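Caspase-1 (Spodoptera frugiperda, PDB 1M72) cleaves protein substrates as a cysteine endopeptidase of the caspase family and takes part in the caspase cascade that carries out apoptosis. Local coordinates at the interface of chains A and B. Numbering follows the deposited sequence. Chains: chain A/B, Caspase-1.

The interface of chains A and B. Residues chain A 12, 174-175; chain B 158-161, 237.
A:Arg175 turns its CG beside the backbone N (chi1 -74°) and bends at chi3 (53°) to reach B:Glu237, whose CG is anti to its own N. B:Glu237 reaches out almost fully extended. The two side chains cross at about a right angle. NE of A:Arg175 meets OE1 of B:Glu237 at 2.7 Å, nearly along the C-O axis, in a nearly straight hydrogen bond that is also a salt bridge. OE1 lies in the guanidinium plane, but the planes of the two groups are 47° apart. The pairing is one-pronged: OE1 of B:Glu237 takes NE of A:Arg175, while OE2 points away. The positive charge of A:Arg175 would probably favour an ionised B:Glu237.

The aliphatic part of A:Arg175 runs over B:Thr160, with CG 3.6 Å from its CA. The hydroxyl OG1 sits at the edge of the guanidinium, where NH1 makes at most a weak hydrogen bond to it.

A short antiparallel pairing of strand 174-176 of A with strand 159-162 of B carries A:Arg175. The B strand lies in a predicted propeptide linker near the large-subunit end, the A strand near the start of the small subunit. A:Tyr174 and B:Leu161 pair through both backbone N-H and C=O groups. The N of B:Leu161 gives the shorter bond, 2.7 Å to O of A:Tyr174. A:Arg12, near the modelled start of chain A, adds its backbone on the other side of the B strand. Its O accepts N of B:Thr160 at 2.8 Å. Its side chain is not fully modelled.

This caspase is a heterotetramer of two antiparallel p19/18-p12 heterodimers. This patch is part of that two-fold interface, so its twin occurs with the chains exchanged. In caspases such a loop bundle, where the start of one small subunit packs on loops of the other heterodimer, steadies the active-site loops. The patch centre is about 21 Å from the catalytic B:Cys150, and any support is probably indirect. CD1 of B:Leu161 packs obliquely against the phenol end of A:Tyr174, 3.7 Å from its OH.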
# COMPACT_ATOMS: atom_id res chain seq x y z
N ARG A 12 -23.44 13.56 0.64
CA ARG A 12 -24.43 12.56 1.20
C ARG A 12 -24.23 12.56 2.72
O ARG A 12 -23.31 13.23 3.19
CB ARG A 12 -24.19 11.13 0.61
N TYR A 174 -18.40 16.78 9.35
CA TYR A 174 -17.20 16.79 8.49
C TYR A 174 -17.24 15.83 7.30
O TYR A 174 -17.83 14.74 7.37
CB TYR A 174 -15.88 16.64 9.29
CG TYR A 174 -15.62 15.28 9.89
CD1 TYR A 174 -14.91 14.31 9.18
CD2 TYR A 174 -16.10 14.95 11.17
CE1 TYR A 174 -14.69 13.04 9.74
CE2 TYR A 174 -15.89 13.71 11.72
CZ TYR A 174 -15.18 12.75 11.01
OH TYR A 174 -15.00 11.51 11.56
N ARG A 175 -16.65 16.26 6.18
CA ARG A 175 -16.62 15.46 4.96
C ARG A 175 -15.35 14.66 4.70
O ARG A 175 -14.25 15.18 4.87
CB ARG A 175 -16.92 16.34 3.75
CG ARG A 175 -18.39 16.70 3.69
CD ARG A 175 -18.70 17.78 2.70
NE ARG A 175 -18.16 17.49 1.38
CZ ARG A 175 -18.57 16.52 0.57
NH1 ARG A 175 -19.56 15.67 0.90
NH2 ARG A 175 -17.96 16.41 -0.60
N GLY B 158 -16.96 12.53 -2.15
CA GLY B 158 -16.94 12.55 -0.69
C GLY B 158 -18.31 12.31 -0.07
O GLY B 158 -19.31 12.18 -0.75
N ILE B 159 -18.35 12.24 1.26
CA ILE B 159 -19.62 12.07 1.96
C ILE B 159 -19.50 12.86 3.25
O ILE B 159 -18.41 12.95 3.82
CB ILE B 159 -19.90 10.60 2.32
CG1 ILE B 159 -21.24 10.50 3.08
CG2 ILE B 159 -18.77 10.06 3.21
CD1 ILE B 159 -21.74 9.06 3.37
N THR B 160 -20.61 13.43 3.72
CA THR B 160 -20.63 14.20 4.95
C THR B 160 -20.95 13.28 6.12
O THR B 160 -21.84 12.44 6.02
CB THR B 160 -21.67 15.34 4.86
OG1 THR B 160 -21.34 16.19 3.76
CG2 THR B 160 -21.68 16.20 6.13
N LEU B 161 -20.19 13.39 7.21
CA LEU B 161 -20.45 12.58 8.40
C LEU B 161 -21.06 13.54 9.43
O LEU B 161 -20.53 14.65 9.63
CB LEU B 161 -19.14 11.96 8.95
CG LEU B 161 -18.30 11.00 8.07
CD1 LEU B 161 -17.28 10.22 8.90
CD2 LEU B 161 -19.23 10.01 7.39
N GLU B 237 -10.76 20.15 -0.01
CA GLU B 237 -11.94 19.93 -0.78
C GLU B 237 -11.81 20.89 -1.97
O GLU B 237 -11.42 22.06 -1.82
CB GLU B 237 -13.19 20.22 0.02
CG GLU B 237 -14.42 19.82 -0.74
CD GLU B 237 -15.65 20.19 0.03
OE1 GLU B 237 -16.37 19.29 0.52
OE2 GLU B 237 -15.88 21.41 0.15